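PDB 2B1E: exocyst complex component EXO70 from Saccharomyces cerevisiae, which tethers secretory vesicles to sites of exocytosis as a subunit of the exocyst complex and plays a role in the assembly of that complex. Local coordinates for residues 20-25 with 49-54; 196-201 with 211-216; 301-306 with 389-394; 322-327 with 429-434; 484-489 with 539-544. All coordinates share one frame; numbering follows the deposited sequence.

Contact 1 (20-25 with 49-54)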
# COMPACT_ATOMS: atom_id res chain seq x y z
N ASN A 20 1.30 73.12 18.00
CA ASN A 20 -0.16 73.22 18.02
C ASN A 20 -0.76 72.19 17.06
O ASN A 20 -1.70 71.48 17.41
CB ASN A 20 -0.61 74.63 17.62
CG ASN A 20 -2.12 74.80 17.72
OD1 ASN A 20 -2.70 74.60 18.79
ND2 ASN A 20 -2.75 75.15 16.61
N GLU A 21 -0.22 72.10 15.84
CA GLU A 21 -0.70 71.14 14.86
C GLU A 21 -0.59 69.72 15.39
O GLU A 21 -1.52 68.92 15.26
CB GLU A 21 0.10 71.24 13.56
CG GLU A 21 -0.06 72.56 12.84
CD GLU A 21 -1.46 72.74 12.30
OE1 GLU A 21 -1.90 71.87 11.52
OE2 GLU A 21 -2.11 73.74 12.65
N ALA A 22 0.56 69.39 15.97
CA ALA A 22 0.75 68.06 16.53
C ALA A 22 -0.27 67.77 17.62
O ALA A 22 -0.78 66.64 17.71
CB ALA A 22 2.15 67.92 17.08
N SER A 23 -0.57 68.77 18.44
CA SER A 23 -1.54 68.63 19.53
C SER A 23 -2.91 68.28 18.98
O SER A 23 -3.64 67.46 19.56
CB SER A 23 -1.64 69.92 20.34
OG SER A 23 -0.51 70.10 21.18
N LYS A 24 -3.27 68.91 17.87
CA LYS A 24 -4.55 68.64 17.25
C LYS A 24 -4.59 67.22 16.71
O LYS A 24 -5.61 66.54 16.81
CB LYS A 24 -4.83 69.67 16.14
CG LYS A 24 -4.97 71.10 16.69
CD LYS A 24 -5.53 72.07 15.65
CE LYS A 24 -4.52 72.35 14.54
NZ LYS A 24 -5.06 73.26 13.49
N TYR A 25 -3.47 66.75 16.16
CA TYR A 25 -3.44 65.40 15.62
C TYR A 25 -3.54 64.38 16.75
O TYR A 25 -4.13 63.31 16.57
CB TYR A 25 -2.15 65.16 14.82
CG TYR A 25 -2.07 65.95 13.54
CD1 TYR A 25 -3.16 66.01 12.67
CD2 TYR A 25 -0.92 66.65 13.20
CE1 TYR A 25 -3.09 66.75 11.49
CE2 TYR A 25 -0.84 67.39 12.02
CZ TYR A 25 -1.93 67.44 11.17
OH TYR A 25 -1.86 68.18 10.01
N ASP A 49 4.93 61.70 11.23
CA ASP A 49 6.17 61.13 10.77
C ASP A 49 6.87 62.10 9.82
O ASP A 49 8.06 62.39 9.97
CB ASP A 49 5.89 59.80 10.05
CG ASP A 49 6.88 58.73 10.42
OD1 ASP A 49 7.90 59.06 11.08
OD2 ASP A 49 6.66 57.55 10.05
N ASP A 50 6.12 62.60 8.85
CA ASP A 50 6.67 63.54 7.88
C ASP A 50 7.05 64.86 8.57
O ASP A 50 8.07 65.45 8.24
CB ASP A 50 5.67 63.77 6.74
CG ASP A 50 5.45 62.50 5.90
OD1 ASP A 50 4.53 62.49 5.06
OD2 ASP A 50 6.20 61.52 6.09
N MET A 51 6.24 65.30 9.53
CA MET A 51 6.56 66.54 10.25
C MET A 51 7.89 66.36 10.97
O MET A 51 8.78 67.21 10.88
CB MET A 51 5.46 66.89 11.27
CG MET A 51 5.69 68.22 12.01
SD MET A 51 4.44 68.62 13.29
CE MET A 51 3.08 69.08 12.21
N LEU A 52 8.04 65.23 11.67
CA LEU A 52 9.25 64.94 12.42
C LEU A 52 10.46 64.96 11.48
O LEU A 52 11.50 65.54 11.80
CB LEU A 52 9.13 63.59 13.11
CG LEU A 52 10.33 63.04 13.88
CD1 LEU A 52 10.68 63.96 15.03
CD2 LEU A 52 9.98 61.65 14.42
N GLU A 53 10.31 64.34 10.32
CA GLU A 53 11.38 64.29 9.32
C GLU A 53 11.71 65.68 8.78
O GLU A 53 12.88 66.05 8.64
CB GLU A 53 10.96 63.37 8.17
CG GLU A 53 12.02 63.15 7.12
CD GLU A 53 13.24 62.49 7.69
OE1 GLU A 53 13.09 61.54 8.49
OE2 GLU A 53 14.36 62.91 7.33
N ASP A 54 10.67 66.45 8.47
CA ASP A 54 10.85 67.80 7.93
C ASP A 54 11.63 68.74 8.86
O ASP A 54 12.46 69.52 8.40
CB ASP A 54 9.50 68.45 7.59
CG ASP A 54 8.80 67.80 6.39
OD1 ASP A 54 9.46 67.15 5.56
OD2 ASP A 54 7.57 67.97 6.27

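Contact 2 (196-201 with 211-216)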
# COMPACT_ATOMS: atom_id res chain seq x y z
N SER A 196 -4.63 30.73 0.54
CA SER A 196 -5.61 31.72 0.10
C SER A 196 -5.41 33.02 0.89
O SER A 196 -5.49 34.11 0.34
CB SER A 196 -7.05 31.21 0.31
OG SER A 196 -7.30 30.02 -0.41
N LEU A 197 -5.13 32.88 2.19
CA LEU A 197 -4.91 34.04 3.05
C LEU A 197 -3.74 34.88 2.58
O LEU A 197 -3.88 36.09 2.37
CB LEU A 197 -4.66 33.60 4.50
CG LEU A 197 -4.53 34.77 5.50
CD1 LEU A 197 -5.84 35.54 5.53
CD2 LEU A 197 -4.20 34.25 6.89
N VAL A 198 -2.57 34.26 2.42
CA VAL A 198 -1.41 35.00 1.97
C VAL A 198 -1.69 35.64 0.61
O VAL A 198 -1.33 36.79 0.37
CB VAL A 198 -0.15 34.09 1.86
CG1 VAL A 198 0.96 34.83 1.13
CG2 VAL A 198 0.32 33.70 3.26
N ASP A 199 -2.34 34.90 -0.29
CA ASP A 199 -2.67 35.45 -1.60
C ASP A 199 -3.63 36.62 -1.44
O ASP A 199 -3.56 37.59 -2.19
CB ASP A 199 -3.31 34.39 -2.49
CG ASP A 199 -2.30 33.41 -3.06
OD1 ASP A 199 -1.08 33.65 -2.89
OD2 ASP A 199 -2.72 32.42 -3.69
N ASP A 200 -4.53 36.53 -0.46
CA ASP A 200 -5.49 37.61 -0.24
C ASP A 200 -4.85 38.84 0.42
O ASP A 200 -5.22 39.97 0.12
CB ASP A 200 -6.65 37.15 0.67
CG ASP A 200 -7.76 36.42 -0.09
OD1 ASP A 200 -7.78 36.46 -1.34
OD2 ASP A 200 -8.62 35.81 0.58
N LEU A 201 -3.89 38.60 1.29
CA LEU A 201 -3.25 39.68 2.04
C LEU A 201 -2.20 40.54 1.34
O LEU A 201 -2.03 41.70 1.69
CB LEU A 201 -2.64 39.12 3.32
CG LEU A 201 -3.62 38.60 4.38
CD1 LEU A 201 -2.85 38.06 5.58
CD2 LEU A 201 -4.56 39.73 4.83
N HIS A 211 7.73 32.89 1.49
CA HIS A 211 8.43 32.86 2.76
C HIS A 211 7.44 32.89 3.93
O HIS A 211 7.54 32.10 4.86
CB HIS A 211 9.40 34.04 2.84
CG HIS A 211 10.16 34.12 4.13
ND1 HIS A 211 10.94 33.08 4.60
CD2 HIS A 211 10.28 35.12 5.04
CE1 HIS A 211 11.50 33.43 5.74
NE2 HIS A 211 11.12 34.67 6.03
N VAL A 212 6.48 33.81 3.85
CA VAL A 212 5.46 33.95 4.88
C VAL A 212 4.70 32.64 5.05
O VAL A 212 4.59 32.11 6.15
CB VAL A 212 4.45 35.08 4.52
CG1 VAL A 212 3.30 35.10 5.52
CG2 VAL A 212 5.15 36.43 4.53
N LEU A 213 4.20 32.11 3.94
CA LEU A 213 3.45 30.85 3.97
C LEU A 213 4.31 29.72 4.54
O LEU A 213 3.82 28.89 5.30
CB LEU A 213 2.97 30.48 2.56
CG LEU A 213 2.12 29.21 2.45
CD1 LEU A 213 0.83 29.38 3.26
CD2 LEU A 213 1.80 28.93 0.99
N SER A 214 5.60 29.70 4.19
CA SER A 214 6.50 28.67 4.70
C SER A 214 6.60 28.73 6.23
O SER A 214 6.43 27.72 6.91
CB SER A 214 7.89 28.83 4.09
OG SER A 214 8.82 27.94 4.70
N GLN A 215 6.85 29.92 6.75
CA GLN A 215 6.97 30.11 8.19
C GLN A 215 5.74 29.70 8.98
O GLN A 215 5.83 29.29 10.14
CB GLN A 215 7.31 31.57 8.49
CG GLN A 215 8.74 31.93 8.13
CD GLN A 215 9.05 33.37 8.43
OE1 GLN A 215 8.75 34.26 7.63
NE2 GLN A 215 9.63 33.62 9.59
N ILE A 216 4.57 29.80 8.35
CA ILE A 216 3.32 29.43 9.00
C ILE A 216 3.05 27.93 8.90
O ILE A 216 2.59 27.31 9.85
CB ILE A 216 2.12 30.21 8.38
CG1 ILE A 216 2.23 31.69 8.75
CG2 ILE A 216 0.80 29.64 8.88
CD1 ILE A 216 1.23 32.57 8.02

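Contact 3 (301-306 with 389-394)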
# COMPACT_ATOMS: atom_id res chain seq x y z
N SER A 301 7.04 -30.34 10.58
CA SER A 301 7.83 -31.29 9.80
C SER A 301 7.06 -32.44 9.17
O SER A 301 7.44 -32.94 8.11
CB SER A 301 8.95 -31.86 10.67
OG SER A 301 8.42 -32.51 11.81
N THR A 302 5.98 -32.86 9.81
CA THR A 302 5.18 -33.96 9.31
C THR A 302 4.02 -33.45 8.46
O THR A 302 3.76 -32.24 8.42
CB THR A 302 4.59 -34.77 10.47
OG1 THR A 302 3.78 -33.92 11.28
CG2 THR A 302 5.71 -35.35 11.32
N ILE A 303 3.35 -34.36 7.77
CA ILE A 303 2.21 -33.97 6.95
C ILE A 303 1.00 -34.65 7.56
O ILE A 303 1.13 -35.66 8.24
CB ILE A 303 2.40 -34.40 5.47
CG1 ILE A 303 2.87 -35.85 5.39
CG2 ILE A 303 3.39 -33.47 4.78
CD1 ILE A 303 3.26 -36.29 3.98
N PRO A 304 -0.20 -34.08 7.36
CA PRO A 304 -1.42 -34.67 7.92
C PRO A 304 -1.65 -36.08 7.38
O PRO A 304 -1.42 -36.33 6.19
CB PRO A 304 -2.52 -33.70 7.46
CG PRO A 304 -1.79 -32.43 7.25
CD PRO A 304 -0.52 -32.87 6.59
N SER A 305 -2.11 -36.98 8.24
CA SER A 305 -2.36 -38.35 7.83
C SER A 305 -3.46 -38.42 6.77
O SER A 305 -3.47 -39.34 5.94
CB SER A 305 -2.76 -39.22 9.03
OG SER A 305 -4.02 -38.86 9.57
N ASN A 306 -4.37 -37.46 6.78
CA ASN A 306 -5.43 -37.45 5.79
C ASN A 306 -5.03 -36.61 4.58
O ASN A 306 -5.79 -36.47 3.63
CB ASN A 306 -6.76 -36.95 6.39
CG ASN A 306 -6.71 -35.49 6.81
OD1 ASN A 306 -5.66 -34.85 6.79
ND2 ASN A 306 -7.87 -34.96 7.20
N ILE A 389 10.60 -34.31 2.25
CA ILE A 389 11.52 -34.51 3.37
C ILE A 389 10.86 -35.38 4.44
O ILE A 389 11.52 -36.16 5.13
CB ILE A 389 11.90 -33.15 4.01
CG1 ILE A 389 12.73 -32.33 3.01
CG2 ILE A 389 12.67 -33.37 5.30
CD1 ILE A 389 13.06 -30.94 3.49
N ALA A 390 9.55 -35.25 4.57
CA ALA A 390 8.79 -36.03 5.54
C ALA A 390 8.68 -37.50 5.14
O ALA A 390 8.78 -38.38 5.99
CB ALA A 390 7.39 -35.43 5.70
N LEU A 391 8.47 -37.77 3.85
CA LEU A 391 8.32 -39.14 3.37
C LEU A 391 9.63 -39.81 2.98
O LEU A 391 9.72 -41.04 2.98
CB LEU A 391 7.37 -39.20 2.18
CG LEU A 391 5.93 -38.74 2.41
CD1 LEU A 391 5.20 -38.70 1.09
CD2 LEU A 391 5.24 -39.66 3.40
N MET A 392 10.64 -39.01 2.64
CA MET A 392 11.96 -39.52 2.25
C MET A 392 13.01 -38.63 2.93
O MET A 392 13.65 -37.80 2.29
CB MET A 392 12.13 -39.48 0.73
CG MET A 392 11.10 -40.32 -0.03
SD MET A 392 11.20 -40.13 -1.83
CE MET A 392 12.06 -41.62 -2.27
N PRO A 393 13.20 -38.81 4.24
CA PRO A 393 14.15 -38.06 5.07
C PRO A 393 15.58 -38.00 4.52
O PRO A 393 16.25 -36.98 4.64
CB PRO A 393 14.10 -38.80 6.40
CG PRO A 393 12.73 -39.34 6.45
CD PRO A 393 12.51 -39.84 5.04
N ASN A 394 16.02 -39.09 3.90
CA ASN A 394 17.39 -39.18 3.38
C ASN A 394 17.66 -38.66 1.97
O ASN A 394 18.83 -38.48 1.60
CB ASN A 394 17.86 -40.63 3.44
CG ASN A 394 18.00 -41.12 4.86
OD1 ASN A 394 18.87 -40.66 5.60
ND2 ASN A 394 17.14 -42.05 5.26

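Contact 4 (322-327 with 429-434)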
# COMPACT_ATOMS: atom_id res chain seq x y z
N LYS A 322 -6.31 -10.44 3.00
CA LYS A 322 -6.26 -9.11 3.61
C LYS A 322 -5.58 -8.15 2.65
O LYS A 322 -5.95 -6.98 2.56
CB LYS A 322 -5.51 -9.17 4.94
CG LYS A 322 -6.09 -10.17 5.94
CD LYS A 322 -5.35 -10.15 7.27
CE LYS A 322 -5.75 -11.32 8.15
NZ LYS A 322 -7.22 -11.40 8.37
N PHE A 323 -4.57 -8.65 1.94
CA PHE A 323 -3.84 -7.85 0.96
C PHE A 323 -4.81 -7.34 -0.10
O PHE A 323 -4.76 -6.18 -0.50
CB PHE A 323 -2.77 -8.71 0.28
CG PHE A 323 -1.39 -8.55 0.86
CD1 PHE A 323 -0.59 -7.48 0.48
CD2 PHE A 323 -0.89 -9.48 1.76
CE1 PHE A 323 0.70 -7.34 0.99
CE2 PHE A 323 0.41 -9.35 2.28
CZ PHE A 323 1.20 -8.28 1.89
N SER A 324 -5.71 -8.22 -0.53
CA SER A 324 -6.70 -7.89 -1.55
C SER A 324 -7.75 -6.88 -1.10
O SER A 324 -8.45 -6.31 -1.92
CB SER A 324 -7.42 -9.16 -2.03
OG SER A 324 -8.31 -9.65 -1.04
N GLU A 325 -7.86 -6.66 0.21
CA GLU A 325 -8.83 -5.70 0.72
C GLU A 325 -8.26 -4.29 0.59
O GLU A 325 -8.97 -3.30 0.78
CB GLU A 325 -9.17 -6.02 2.18
CG GLU A 325 -9.77 -7.40 2.39
CD GLU A 325 -10.16 -7.67 3.83
OE1 GLU A 325 -9.33 -7.41 4.74
OE2 GLU A 325 -11.28 -8.16 4.06
N TYR A 326 -6.98 -4.22 0.26
CA TYR A 326 -6.29 -2.95 0.07
C TYR A 326 -5.78 -2.90 -1.36
O TYR A 326 -4.58 -2.73 -1.60
CB TYR A 326 -5.10 -2.84 1.04
CG TYR A 326 -5.48 -2.57 2.48
CD1 TYR A 326 -5.35 -1.29 3.02
CD2 TYR A 326 -5.97 -3.58 3.30
CE1 TYR A 326 -5.68 -1.03 4.36
CE2 TYR A 326 -6.30 -3.34 4.63
CZ TYR A 326 -6.16 -2.06 5.15
OH TYR A 326 -6.48 -1.82 6.47
N LYS A 327 -6.69 -3.05 -2.31
CA LYS A 327 -6.33 -3.02 -3.72
C LYS A 327 -5.50 -1.79 -4.07
O LYS A 327 -4.41 -1.90 -4.62
CB LYS A 327 -7.60 -3.06 -4.59
CG LYS A 327 -7.32 -2.88 -6.07
CD LYS A 327 -8.60 -2.91 -6.90
CE LYS A 327 -8.34 -2.41 -8.31
NZ LYS A 327 -7.20 -3.13 -8.96
N GLU A 429 -11.62 -17.29 -5.49
CA GLU A 429 -12.93 -17.15 -6.11
C GLU A 429 -13.93 -16.32 -5.32
O GLU A 429 -14.89 -15.79 -5.88
CB GLU A 429 -13.52 -18.55 -6.35
CG GLU A 429 -14.90 -18.57 -6.98
CD GLU A 429 -15.46 -19.99 -7.07
OE1 GLU A 429 -14.77 -20.86 -7.65
OE2 GLU A 429 -16.58 -20.22 -6.57
N LYS A 430 -13.70 -16.19 -4.02
CA LYS A 430 -14.62 -15.44 -3.16
C LYS A 430 -14.09 -14.10 -2.70
O LYS A 430 -14.68 -13.47 -1.83
CB LYS A 430 -14.96 -16.28 -1.93
CG LYS A 430 -15.57 -17.62 -2.28
CD LYS A 430 -15.28 -18.65 -1.21
CE LYS A 430 -15.68 -20.03 -1.69
NZ LYS A 430 -15.18 -20.26 -3.08
N SER A 431 -12.98 -13.65 -3.27
CA SER A 431 -12.40 -12.38 -2.88
C SER A 431 -11.94 -11.55 -4.06
O SER A 431 -12.08 -11.95 -5.21
CB SER A 431 -11.21 -12.61 -1.94
OG SER A 431 -10.18 -13.32 -2.60
N GLU A 432 -11.39 -10.37 -3.75
CA GLU A 432 -10.90 -9.47 -4.77
C GLU A 432 -9.75 -10.14 -5.52
O GLU A 432 -9.39 -9.73 -6.62
CB GLU A 432 -10.40 -8.17 -4.12
CG GLU A 432 -10.15 -7.04 -5.12
CD GLU A 432 -11.44 -6.45 -5.66
OE1 GLU A 432 -12.18 -5.80 -4.88
OE2 GLU A 432 -11.73 -6.63 -6.86
N LEU A 433 -9.19 -11.17 -4.91
CA LEU A 433 -8.08 -11.89 -5.52
C LEU A 433 -8.46 -12.39 -6.91
O LEU A 433 -7.65 -12.35 -7.83
CB LEU A 433 -7.65 -13.07 -4.63
CG LEU A 433 -6.97 -12.69 -3.31
CD1 LEU A 433 -6.72 -13.94 -2.48
CD2 LEU A 433 -5.66 -11.95 -3.61
N ASN A 434 -9.70 -12.85 -7.05
CA ASN A 434 -10.19 -13.36 -8.32
C ASN A 434 -10.00 -12.37 -9.46
O ASN A 434 -9.56 -12.73 -10.56
CB ASN A 434 -11.66 -13.75 -8.21
CG ASN A 434 -12.12 -14.67 -9.33
OD1 ASN A 434 -11.35 -15.52 -9.79
ND2 ASN A 434 -13.36 -14.52 -9.77

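Contact 5 (484-489 with 539-544)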
# COMPACT_ATOMS: atom_id res chain seq x y z
N GLU A 484 3.05 -69.58 -21.57
CA GLU A 484 3.57 -69.24 -20.25
C GLU A 484 4.09 -67.82 -20.14
O GLU A 484 3.85 -67.16 -19.13
CB GLU A 484 4.68 -70.21 -19.84
CG GLU A 484 4.15 -71.51 -19.26
CD GLU A 484 3.20 -71.26 -18.11
OE1 GLU A 484 3.60 -70.58 -17.14
OE2 GLU A 484 2.04 -71.73 -18.17
N GLN A 485 4.81 -67.36 -21.15
CA GLN A 485 5.37 -66.01 -21.13
C GLN A 485 4.26 -64.97 -21.30
O GLN A 485 4.35 -63.85 -20.80
CB GLN A 485 6.41 -65.85 -22.24
CG GLN A 485 7.24 -64.56 -22.14
CD GLN A 485 8.04 -64.48 -20.85
OE1 GLN A 485 7.48 -64.42 -19.76
NE2 GLN A 485 9.37 -64.49 -20.98
N ILE A 486 3.21 -65.35 -22.02
CA ILE A 486 2.09 -64.45 -22.23
C ILE A 486 1.27 -64.29 -20.95
O ILE A 486 0.93 -63.18 -20.57
CB ILE A 486 1.21 -64.95 -23.39
CG1 ILE A 486 2.03 -64.89 -24.69
CG2 ILE A 486 -0.05 -64.08 -23.52
CD1 ILE A 486 1.42 -65.65 -25.84
N LYS A 487 0.94 -65.39 -20.28
CA LYS A 487 0.17 -65.28 -19.05
C LYS A 487 0.96 -64.43 -18.05
O LYS A 487 0.39 -63.61 -17.33
CB LYS A 487 -0.10 -66.65 -18.43
CG LYS A 487 -1.12 -67.48 -19.20
CD LYS A 487 -1.55 -68.70 -18.40
CE LYS A 487 -0.38 -69.63 -18.11
NZ LYS A 487 0.27 -70.10 -19.36
N GLU A 488 2.27 -64.61 -18.04
CA GLU A 488 3.12 -63.85 -17.14
C GLU A 488 2.99 -62.36 -17.43
O GLU A 488 3.01 -61.55 -16.50
CB GLU A 488 4.58 -64.28 -17.28
CG GLU A 488 5.52 -63.51 -16.37
CD GLU A 488 5.28 -63.80 -14.90
OE1 GLU A 488 5.72 -62.99 -14.05
OE2 GLU A 488 4.66 -64.85 -14.58
N LYS A 489 2.85 -61.99 -18.70
CA LYS A 489 2.71 -60.56 -19.00
C LYS A 489 1.42 -60.02 -18.41
O LYS A 489 1.39 -58.90 -17.90
CB LYS A 489 2.73 -60.30 -20.51
CG LYS A 489 4.08 -60.53 -21.18
CD LYS A 489 4.04 -60.12 -22.65
CE LYS A 489 5.20 -60.73 -23.43
NZ LYS A 489 6.53 -60.35 -22.86
N ASP A 539 -6.23 -64.45 -28.06
CA ASP A 539 -6.36 -65.71 -28.76
C ASP A 539 -5.18 -66.66 -28.62
O ASP A 539 -5.04 -67.60 -29.41
CB ASP A 539 -6.68 -65.47 -30.24
CG ASP A 539 -8.08 -64.90 -30.43
OD1 ASP A 539 -8.99 -65.35 -29.70
OD2 ASP A 539 -8.27 -64.03 -31.31
N SER A 540 -4.34 -66.43 -27.62
CA SER A 540 -3.20 -67.32 -27.38
C SER A 540 -3.74 -68.53 -26.61
O SER A 540 -3.08 -69.56 -26.53
CB SER A 540 -2.12 -66.62 -26.55
OG SER A 540 -1.62 -65.47 -27.20
N PHE A 541 -4.95 -68.39 -26.06
CA PHE A 541 -5.57 -69.45 -25.27
C PHE A 541 -6.90 -69.92 -25.90
O PHE A 541 -7.55 -69.16 -26.61
CB PHE A 541 -5.83 -68.94 -23.85
CG PHE A 541 -4.65 -68.23 -23.25
CD1 PHE A 541 -3.54 -68.94 -22.83
CD2 PHE A 541 -4.64 -66.84 -23.15
CE1 PHE A 541 -2.42 -68.29 -22.32
CE2 PHE A 541 -3.53 -66.17 -22.65
CZ PHE A 541 -2.42 -66.90 -22.23
N LYS A 542 -7.29 -71.17 -25.64
CA LYS A 542 -8.55 -71.67 -26.19
C LYS A 542 -9.74 -70.97 -25.53
O LYS A 542 -10.73 -70.63 -26.19
CB LYS A 542 -8.68 -73.18 -26.01
CG LYS A 542 -10.03 -73.73 -26.47
CD LYS A 542 -9.87 -74.85 -27.49
CE LYS A 542 -9.16 -76.05 -26.90
NZ LYS A 542 -8.94 -77.11 -27.93
N ASN A 543 -9.63 -70.75 -24.23
CA ASN A 543 -10.68 -70.08 -23.46
C ASN A 543 -9.98 -69.01 -22.63
O ASN A 543 -9.61 -69.24 -21.48
CB ASN A 543 -11.38 -71.08 -22.54
CG ASN A 543 -12.06 -72.20 -23.31
OD1 ASN A 543 -13.10 -71.99 -23.94
ND2 ASN A 543 -11.46 -73.38 -23.29
N PRO A 544 -9.77 -67.82 -23.22
CA PRO A 544 -9.09 -66.69 -22.57
C PRO A 544 -9.54 -66.46 -21.13
O PRO A 544 -8.71 -66.16 -20.27
CB PRO A 544 -9.44 -65.53 -23.48
CG PRO A 544 -9.53 -66.18 -24.82
CD PRO A 544 -10.33 -67.41 -24.51

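Contact 1 (20-25 with 49-54)
Met51 reaches toward Glu21, Ala22 and Tyr25 because its CG stands anti to the backbone N (chi1 -177°) and chi2 is also extended; only chi3, -74°, bends the thioether end. The two segments belong to an antiparallel helix pair in the N-terminal region of this all-helical rod. Their short axes approach to 11.7 Å at 160° between directions. At this separation the long side chain of Met51 spans the gap. Its SD lies 4.5 Å from Ala22 CB, and its CE is 3.9 Å from Glu21 CB. Glu21 gives only the base of its side chain to the contact. The carboxylate turns away, and Glu21 OE2 forms a salt bridge with Lys24 NZ at 3.1 Å, one turn along the same helix. Met51 also touches Leu75 of helix 66-94, and Tyr25 also packs on Val44 and Leu48 of helix 38-56. The methyl meets the Tyr25 ring at its edge, near the ring plane, with Met51 CE 4.3 Å from Tyr25 CE2.

Contact 2 (196-201 with 211-216)
Val198 and Leu213 mark the closest backbone approach, with their CA atoms 6.7 Å apart, where the last turns of helix 180-201 face an early turn of helix 209-233. The contact is buried and wholly apolar. Val198 carries it from the first helix, and its side chain points at the second. The branch that does the touching is CG2, which lies anti to the carbonyl carbon and beside the backbone N. From there Val198 CG2 reaches Val212 CG1 at 4.0 Å. The two valine side chains cross obliquely, methyl against methyl. The same methyl also meets the root of the next side chain, with Val198 CG2 4.2 Å from Leu213 CB. One methyl is thus set against two successive residues of the opposing helix. Leu213 also packs on Glu194 and Lys195 of helix 180-201. Val212 touches Gln140 of helix 136-155 as well as Tyr202 in the connection. Asp199, next to Val198, forms a salt bridge with Lys209 at the start of the second helix. A short link of seven residues, 202-208, joins the two helices. The arrangement is that of a helical hairpin, a building element of the elongated helical rod of Exo70.

Contact 3 (301-306 with 389-394)
Ser301 O meets Ala390 CB at 3.5 Å, a van der Waals contact of a backbone carbonyl with a methyl. The CB of Ala390 points toward the 301-306 loop. It also lies 4.5 Å from Thr302 CA, so this small side chain sits against the loop backbone. The Thr302 side chain starts away from the helix. The nearest CA atoms are those of Thr302 and Ala390, 5.6 Å apart, a close approach that fits the small size of alanine.

The second part of the contact is aliphatic. Ile303 has CG1 between its backbone N and carbonyl carbon (chi1 47°), and the extended chi2 carries CD1 on to Leu391. There Ile303 CD1 is 3.9 Å from Leu391 CG and 4.0 Å from Leu391 CD2. The two side chains cross at about a right angle, with the isoleucine tip against the branch point of the leucine. Both also touch Arg412 of helix 410-429, and Ile303 packs on Phe416 of the same helix. The contact is at the surface. It joins the loop between helices 268-299 and 311-323 to the C-terminal end of helix 364-391, an interhelical loop laid against a helix end in the elongated helical rod of Exo70.

Contact 4 (322-327 with 429-434)
The van der Waals contacts centre on Ser324, whose CB points toward the 429-434 segment. Ser324 CB lies 3.7 Å from Leu433 CD2 and 3.8 Å from Glu432 CB. Leu433 CG is anti to its own carbonyl carbon (chi1 -70°), and both CG and CD2 come up to the serine. Glu432 also meets the serine backbone, with Glu432 CB 3.5 Å from Ser324 O. This contact is made by the aliphatic base of the glutamate. The CA atoms of Ser324 and Glu432 are only 5.5 Å apart, so the two backbones come close here.

The contact joins the region following helix 311-323 to the segment leading into helix 433-436, within the helical rod of the C-terminal family region. Leu433 also packs on Leu320 of helix 311-323.

The polar interactions stay within each side of the contact. Ser324 is buried; its OG sits between the backbone N and the carbonyl carbon (chi1 72°), and its hydrogen bond with Arg321 O satisfies the hydroxyl. Ser431 accepts a weak capping bond from Leu433 N to Ser431 OG, 3.3 Å long with an angle of 147° at the hydrogen. The stronger partner of that hydroxyl is Ile427 O.

Charged groups are near but do not meet: Lys327 NZ and Glu432 OE2 are 6.1 Å apart.

Contact 5 (484-489 with 539-544)
The loop between helices 512-537 and 552-563 packs on the start of helix 483-504 through Ser540 and Phe541, which meet Ile486 and Lys487. Phe541 CG is anti to its own carbonyl carbon (chi1 -47°), and the CZ end of the ring reaches the helix. Phe541 CZ is 3.3 Å from Lys487 CG, a tight approach for two carbons, and 3.9 Å from Ile486 CG2. Both aliphatic groups come at the ring obliquely. The contact lies toward one end of the elongated rod, where the connection between two helices folds back on an earlier helix. Ser540 CB lies over the centre of one face of the Phe541 ring, and the ring also stacks with His547. Ile486 CD1 is 3.3 Å from Ser540 OG, a hydroxyl hydrogen-bonded to Tyr537 O. Lys487 bends at chi3 and chi4, so its amine turns back along its own helix. There Lys487 NZ forms a 2.7 Å salt bridge with Glu484 OE2, meeting the oxygen from above the carboxylate plane. Replacing Lys487 with an alanine would probably open a gap beside Phe541 CZ and CE1 and leave the Glu484 carboxylate without this charged mate. Ile486 also touches Tyr537 of helix 512-537.

Overall arrangement
The five contacts are spread along a long helical rod, and none touches another. Contacts 1 and 5 are farthest apart, with centres 139 Å from each other on opposite sides of the chain's centre. Contact 4 is the most central, its centre 13 Å from that of the chain. Contact 1 lies in the N-terminal family region, and the other four in the C-terminal one. Contacts 3 and 4 have the closest centres, 32 Å apart, and their segments alternate along the chain, so the links they close interlace. All other pairs follow in series. Contacts 1 and 2 join helix to helix, whereas at least one side of contacts 3, 4 and 5 is loop or turn.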